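Long-range contacts in dihydropteridine reductase (Caenorhabditis elegans, PDB 1OOE), which probably regenerates tetrahydrobiopterin by reducing quinonoid dihydrobiopterin with NADH or NADPH, as a homodimeric member of the short-chain dehydrogenase/reductase family: residues Ser43-Val47 against Ser59-Thr64; Tyr9-Gly13 against Leu35-Asp39. All blocks are in the same frame, centred on the assembly; numbering follows the deposited sequence.

Overall arrangement
Interaction 1 lies at the edge of the Rossmann-type sheet, where the outermost strand, 43-46, meets helix 53-68. A small apolar patch of Ile45, Ile60 and Val47, buried together with Thr64, sits beside the partly exposed Gln63, which bonds to strand backbone. Interaction 2, centred about 11 Å away, joins the loops after the C-terminal ends of strands 4-9 and 28-34; it has no regular secondary structure and is mainly polar, with Gly11 and Asn38 buried and Lys12 exposed. The two meet where Asn44 OD1 lies 2.9 Å from Asn38 N, a probable hydrogen bond, and where Ile60 CD1 packs 3.5 Å from Tyr9 OH.

Interaction 1. Residues Ser43-Val47 against Ser59-Thr64; sequences SNILV and SILEQT
Ile45, Gln63 and Ile60 bear most of this contact, in which an edge strand lies along a helix in the way common to doubly wound alpha/beta folds. Residues 43-46 are extended and Val47 continues the run, while 59-64 is regular alpha helix. The two axes approach to 8.2 Å and run nearly antiparallel, at 158°, with Ile45 and Gln63 in register (CA to CA 6.1 Å). Ile45, with chi1 and chi2 both m, lays its CD1 3.6 Å from Gln63 O and 3.7 Å from Gln63 CB; its CG2 is 4.2 Å from CG2 of Ile60. The same Ile60 (m, t) sends CD1 to within 3.9 Å of CG2 of Val47, and beyond the segments it packs on Ile33 of the adjacent strand 28-34 and Ile110 of helix 93-118. Gln63 is m, t, with chi3 at 68°, which turns the O/N edge of its amide to the strand backbone: Leu46 N donates to Gln63 OE1 and Gln63 NE2 donates to Leu46 O, both at 3.0 Å. NE2 is also hydrogen-bonded to Ser59 OG at 3.0 Å, one helical turn back. A side-chain amide thus answers both the NH and the CO of one residue on the outermost strand, as a neighbouring strand might, while Ile45, Val47 and Ile60 make an apolar contact beside it.

Interaction 2. Residues Tyr9-Gly13 against Leu35-Asp39; sequences YGGKG and LSAND
Neither segment is regular here: 9-13 leaves the end of strand 4-9 through a type I beta turn from Gly10 to Gly13, closed by Gly13 N to Gly10 O at 3.2 Å, and 35-39 is an irregular loop, extended from Ser36 through Asn38. Gly10 has phi/psi of 110/33, where a CB would jam against the carbonyl of Tyr9; Gly11 (-67/-5) and Lys12 (-92/-16) are the turn's central residues, and Gly13 is the N-cap of helix 14-25. The closest CA atoms are those of Lys12 and Asn38, 6.3 Å apart. Asn38 points its CB toward the turn with chi1 t, and its ND2 donates to Gly11 O at 3.0 Å, while its OD1 accepts from Gln40 N. Lys12 has chi1 to chi3 all m and chi4 t, a folded chain that curls over the loop: CD lies 4.0 Å from Asn38 CB, CE 3.3 Å from Ser36 OG, and NZ donates to Ala37 O at 2.9 Å. Lys12 N is hydrogen-bonded to the side-chain OD2 of Asp34. Gly11, Gly13 and Gly16 fit a GxGxxG pattern, and as the glycine-rich link from first strand to following helix this turn is probably part of the cofactor site, as in the family. Two side-chain donors on backbone carbonyls, one from each segment, thus tie the loops reciprocally, backed by the aliphatic part of Lys12 but by no contact between apolar residues.

Interaction 1. Residues Ser43-Val47 against Ser59-Thr64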
ATOM      1  N   SER A  43      -5.252  14.255 -27.427  1.00 16.08           N
ATOM      2  CA  SER A  43      -5.791  12.903 -27.388  1.00 15.63           C
ATOM      3  C   SER A  43      -6.376  12.640 -26.010  1.00 15.75           C
ATOM      4  O   SER A  43      -5.822  13.072 -24.998  1.00 15.43           O
ATOM      5  CB  SER A  43      -4.701  11.869 -27.679  1.00 16.72           C
ATOM      6  OG  SER A  43      -4.391  11.832 -29.059  1.00 19.29           O
ATOM      7  N   ASN A  44      -7.505  11.944 -25.981  1.00 13.89           N
ATOM      8  CA  ASN A  44      -8.165  11.616 -24.728  1.00 15.08           C
ATOM      9  C   ASN A  44      -8.336  10.115 -24.566  1.00 14.14           C
ATOM     10  O   ASN A  44      -8.889   9.438 -25.436  1.00 16.10           O
ATOM     11  CB  ASN A  44      -9.529  12.307 -24.649  1.00 13.93           C
ATOM     12  CG  ASN A  44      -9.423  13.748 -24.191  1.00 14.52           C
ATOM     13  OD1 ASN A  44      -9.113  14.020 -23.029  1.00 14.11           O
ATOM     14  ND2 ASN A  44      -9.669  14.683 -25.104  1.00 13.60           N
ATOM     15  N   ILE A  45      -7.841   9.604 -23.445  1.00 13.33           N
ATOM     16  CA  ILE A  45      -7.937   8.191 -23.110  1.00 13.66           C
ATOM     17  C   ILE A  45      -9.039   8.113 -22.057  1.00 14.35           C
ATOM     18  O   ILE A  45      -8.923   8.714 -20.988  1.00 13.70           O
ATOM     19  CB  ILE A  45      -6.611   7.673 -22.508  1.00 14.29           C
ATOM     20  CG1 ILE A  45      -5.452   7.945 -23.476  1.00 17.68           C
ATOM     21  CG2 ILE A  45      -6.726   6.190 -22.189  1.00 14.65           C
ATOM     22  CD1 ILE A  45      -5.616   7.328 -24.844  1.00 19.01           C
ATOM     23  N   LEU A  46     -10.105   7.381 -22.363  1.00 15.10           N
ATOM     24  CA  LEU A  46     -11.240   7.264 -21.451  1.00 17.73           C
ATOM     25  C   LEU A  46     -11.133   6.130 -20.443  1.00 17.93           C
ATOM     26  O   LEU A  46     -10.941   4.971 -20.808  1.00 19.01           O
ATOM     27  CB  LEU A  46     -12.536   7.104 -22.251  1.00 18.03           C
ATOM     28  CG  LEU A  46     -13.829   7.050 -21.432  1.00 20.80           C
ATOM     29  CD1 LEU A  46     -14.018   8.363 -20.690  1.00 22.46           C
ATOM     30  CD2 LEU A  46     -15.006   6.788 -22.355  1.00 21.66           C
ATOM     31  N   VAL A  47     -11.283   6.476 -19.169  1.00 17.48           N
ATOM     32  CA  VAL A  47     -11.217   5.498 -18.096  1.00 18.78           C
ATOM     33  C   VAL A  47     -12.618   5.214 -17.560  1.00 18.71           C
ATOM     34  O   VAL A  47     -13.356   6.137 -17.213  1.00 17.91           O
ATOM     35  CB  VAL A  47     -10.344   6.003 -16.929  1.00 17.37           C
ATOM     36  CG1 VAL A  47     -10.256   4.938 -15.847  1.00 18.80           C
ATOM     37  CG2 VAL A  47      -8.957   6.371 -17.434  1.00 18.32           C
ATOM     38  N   SER A  59      -7.679  -1.522 -20.950  1.00  9.19           N
ATOM     39  CA  SER A  59      -8.318  -0.474 -21.736  1.00 10.26           C
ATOM     40  C   SER A  59      -7.423   0.743 -21.926  1.00 10.45           C
ATOM     41  O   SER A  59      -7.295   1.259 -23.033  1.00 10.59           O
ATOM     42  CB  SER A  59      -9.630  -0.044 -21.079  1.00 11.82           C
ATOM     43  OG  SER A  59     -10.306   0.900 -21.889  1.00 13.22           O
ATOM     44  N   ILE A  60      -6.804   1.199 -20.843  1.00  9.14           N
ATOM     45  CA  ILE A  60      -5.930   2.359 -20.914  1.00  8.07           C
ATOM     46  C   ILE A  60      -4.716   2.077 -21.806  1.00  8.64           C
ATOM     47  O   ILE A  60      -4.337   2.909 -22.631  1.00  8.79           O
ATOM     48  CB  ILE A  60      -5.474   2.783 -19.499  1.00  8.73           C
ATOM     49  CG1 ILE A  60      -6.685   3.296 -18.709  1.00  9.73           C
ATOM     50  CG2 ILE A  60      -4.420   3.875 -19.585  1.00  7.88           C
ATOM     51  CD1 ILE A  60      -6.430   3.458 -17.214  1.00 10.20           C
ATOM     52  N   LEU A  61      -4.122   0.898 -21.659  1.00  7.44           N
ATOM     53  CA  LEU A  61      -2.967   0.545 -22.480  1.00  9.66           C
ATOM     54  C   LEU A  61      -3.341   0.425 -23.955  1.00 10.46           C
ATOM     55  O   LEU A  61      -2.608   0.892 -24.825  1.00 12.86           O
ATOM     56  CB  LEU A  61      -2.337  -0.764 -21.999  1.00 11.28           C
ATOM     57  CG  LEU A  61      -1.223  -0.644 -20.953  1.00 12.32           C
ATOM     58  CD1 LEU A  61      -1.716   0.148 -19.754  1.00 13.47           C
ATOM     59  CD2 LEU A  61      -0.760  -2.034 -20.540  1.00 15.10           C
ATOM     60  N   GLU A  62      -4.481  -0.196 -24.243  1.00 11.93           N
ATOM     61  CA  GLU A  62      -4.897  -0.348 -25.633  1.00 11.21           C
ATOM     62  C   GLU A  62      -5.114   1.007 -26.287  1.00 11.81           C
ATOM     63  O   GLU A  62      -4.640   1.246 -27.396  1.00 12.92           O
ATOM     64  CB  GLU A  62      -6.187  -1.173 -25.734  1.00 13.88           C
ATOM     65  CG  GLU A  62      -6.054  -2.606 -25.249  1.00 18.87           C
ATOM     66  CD  GLU A  62      -7.346  -3.398 -25.385  1.00 22.36           C
ATOM     67  OE1 GLU A  62      -8.428  -2.833 -25.111  1.00 26.06           O
ATOM     68  OE2 GLU A  62      -7.278  -4.589 -25.753  1.00 24.89           O
ATOM     69  N   GLN A  63      -5.826   1.893 -25.596  1.00 11.12           N
ATOM     70  CA  GLN A  63      -6.111   3.220 -26.129  1.00 10.70           C
ATOM     71  C   GLN A  63      -4.866   4.072 -26.307  1.00 11.20           C
ATOM     72  O   GLN A  63      -4.745   4.809 -27.289  1.00 11.66           O
ATOM     73  CB  GLN A  63      -7.086   3.960 -25.219  1.00 11.39           C
ATOM     74  CG  GLN A  63      -8.471   3.360 -25.162  1.00 12.50           C
ATOM     75  CD  GLN A  63      -9.372   4.141 -24.236  1.00 12.33           C
ATOM     76  OE1 GLN A  63      -9.735   5.283 -24.523  1.00 12.27           O
ATOM     77  NE2 GLN A  63      -9.720   3.540 -23.106  1.00 10.38           N
ATOM     78  N   THR A  64      -3.943   3.988 -25.357  1.00 11.03           N
ATOM     79  CA  THR A  64      -2.722   4.780 -25.446  1.00  9.91           C
ATOM     80  C   THR A  64      -1.843   4.298 -26.599  1.00 11.44           C
ATOM     81  O   THR A  64      -1.248   5.108 -27.320  1.00 10.54           O
ATOM     82  CB  THR A  64      -1.930   4.726 -24.124  1.00 10.86           C
ATOM     83  OG1 THR A  64      -2.747   5.255 -23.069  1.00  9.76           O
ATOM     84  CG2 THR A  64      -0.653   5.553 -24.225  1.00 13.27           C
TER

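Interaction 2. Residues Tyr9-Gly13 against Leu35-Asp39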
ATOM      1  N   TYR A   9      -2.098  11.914 -16.488  1.00  7.87           N
ATOM      2  CA  TYR A   9      -3.075  11.001 -15.913  1.00 10.39           C
ATOM      3  C   TYR A   9      -3.733  11.812 -14.798  1.00 10.27           C
ATOM      4  O   TYR A   9      -3.132  12.033 -13.745  1.00 10.24           O
ATOM      5  CB  TYR A   9      -2.336   9.783 -15.346  1.00 10.90           C
ATOM      6  CG  TYR A   9      -3.164   8.532 -15.132  1.00 12.41           C
ATOM      7  CD1 TYR A   9      -4.423   8.589 -14.537  1.00 13.00           C
ATOM      8  CD2 TYR A   9      -2.650   7.279 -15.468  1.00 12.41           C
ATOM      9  CE1 TYR A   9      -5.151   7.421 -14.276  1.00 14.09           C
ATOM     10  CE2 TYR A   9      -3.363   6.114 -15.213  1.00 13.42           C
ATOM     11  CZ  TYR A   9      -4.608   6.187 -14.617  1.00 14.42           C
ATOM     12  OH  TYR A   9      -5.294   5.026 -14.347  1.00 17.05           O
ATOM     13  N   GLY A  10      -4.958  12.264 -15.055  1.00 10.14           N
ATOM     14  CA  GLY A  10      -5.689  13.084 -14.097  1.00 10.26           C
ATOM     15  C   GLY A  10      -5.791  14.508 -14.628  1.00 10.92           C
ATOM     16  O   GLY A  10      -5.801  15.474 -13.862  1.00 10.72           O
ATOM     17  N   GLY A  11      -5.878  14.629 -15.950  1.00 11.70           N
ATOM     18  CA  GLY A  11      -5.952  15.932 -16.595  1.00 10.70           C
ATOM     19  C   GLY A  11      -7.199  16.768 -16.373  1.00 12.71           C
ATOM     20  O   GLY A  11      -7.267  17.911 -16.841  1.00 12.30           O
ATOM     21  N   LYS A  12      -8.190  16.210 -15.683  1.00 13.05           N
ATOM     22  CA  LYS A  12      -9.425  16.938 -15.403  1.00 14.35           C
ATOM     23  C   LYS A  12      -9.363  17.666 -14.062  1.00 14.55           C
ATOM     24  O   LYS A  12     -10.177  18.551 -13.795  1.00 15.90           O
ATOM     25  CB  LYS A  12     -10.625  15.985 -15.402  1.00 14.75           C
ATOM     26  CG  LYS A  12     -10.921  15.350 -16.752  1.00 16.32           C
ATOM     27  CD  LYS A  12     -11.267  16.394 -17.811  1.00 17.73           C
ATOM     28  CE  LYS A  12     -12.588  17.088 -17.509  1.00 19.81           C
ATOM     29  NZ  LYS A  12     -12.971  18.061 -18.575  1.00 20.20           N
ATOM     30  N   GLY A  13      -8.402  17.290 -13.224  1.00 13.93           N
ATOM     31  CA  GLY A  13      -8.258  17.928 -11.922  1.00 13.82           C
ATOM     32  C   GLY A  13      -7.628  19.309 -12.003  1.00 13.45           C
ATOM     33  O   GLY A  13      -7.171  19.725 -13.067  1.00 14.42           O
ATOM     34  N   LEU A  35     -11.431  10.110 -16.214  1.00 15.89           N
ATOM     35  CA  LEU A  35     -12.789   9.585 -16.257  1.00 16.12           C
ATOM     36  C   LEU A  35     -13.652  10.273 -17.314  1.00 16.20           C
ATOM     37  O   LEU A  35     -14.720   9.777 -17.677  1.00 18.20           O
ATOM     38  CB  LEU A  35     -13.427   9.726 -14.874  1.00 16.64           C
ATOM     39  CG  LEU A  35     -12.714   8.955 -13.760  1.00 18.19           C
ATOM     40  CD1 LEU A  35     -13.260   9.379 -12.404  1.00 19.53           C
ATOM     41  CD2 LEU A  35     -12.899   7.462 -13.969  1.00 18.99           C
ATOM     42  N   SER A  36     -13.192  11.422 -17.793  1.00 17.08           N
ATOM     43  CA  SER A  36     -13.897  12.165 -18.828  1.00 17.12           C
ATOM     44  C   SER A  36     -12.856  12.878 -19.677  1.00 17.82           C
ATOM     45  O   SER A  36     -11.687  12.973 -19.293  1.00 17.09           O
ATOM     46  CB  SER A  36     -14.880  13.179 -18.223  1.00 16.48           C
ATOM     47  OG  SER A  36     -14.223  14.172 -17.460  1.00 18.83           O
ATOM     48  N   ALA A  37     -13.276  13.377 -20.831  1.00 17.19           N
ATOM     49  CA  ALA A  37     -12.353  14.048 -21.730  1.00 17.46           C
ATOM     50  C   ALA A  37     -12.086  15.509 -21.407  1.00 17.47           C
ATOM     51  O   ALA A  37     -12.937  16.214 -20.863  1.00 18.01           O
ATOM     52  CB  ALA A  37     -12.857  13.927 -23.162  1.00 16.57           C
ATOM     53  N   ASN A  38     -10.873  15.943 -21.735  1.00 18.24           N
ATOM     54  CA  ASN A  38     -10.456  17.329 -21.566  1.00 16.83           C
ATOM     55  C   ASN A  38     -10.394  17.795 -23.017  1.00 17.56           C
ATOM     56  O   ASN A  38      -9.487  17.408 -23.758  1.00 17.88           O
ATOM     57  CB  ASN A  38      -9.065  17.411 -20.936  1.00 16.84           C
ATOM     58  CG  ASN A  38      -8.630  18.840 -20.670  1.00 17.15           C
ATOM     59  OD1 ASN A  38      -8.810  19.718 -21.513  1.00 18.60           O
ATOM     60  ND2 ASN A  38      -8.047  19.079 -19.500  1.00 15.91           N
ATOM     61  N   ASP A  39     -11.359  18.607 -23.438  1.00 18.57           N
ATOM     62  CA  ASP A  39     -11.389  19.056 -24.827  1.00 20.10           C
ATOM     63  C   ASP A  39     -10.194  19.893 -25.271  1.00 20.84           C
ATOM     64  O   ASP A  39     -10.117  20.297 -26.433  1.00 19.53           O
ATOM     65  CB  ASP A  39     -12.690  19.812 -25.124  1.00 22.91           C
ATOM     66  CG  ASP A  39     -12.932  20.959 -24.172  1.00 24.46           C
ATOM     67  OD1 ASP A  39     -11.953  21.612 -23.762  1.00 27.13           O
ATOM     68  OD2 ASP A  39     -14.111  21.219 -23.847  1.00 29.90           O
TER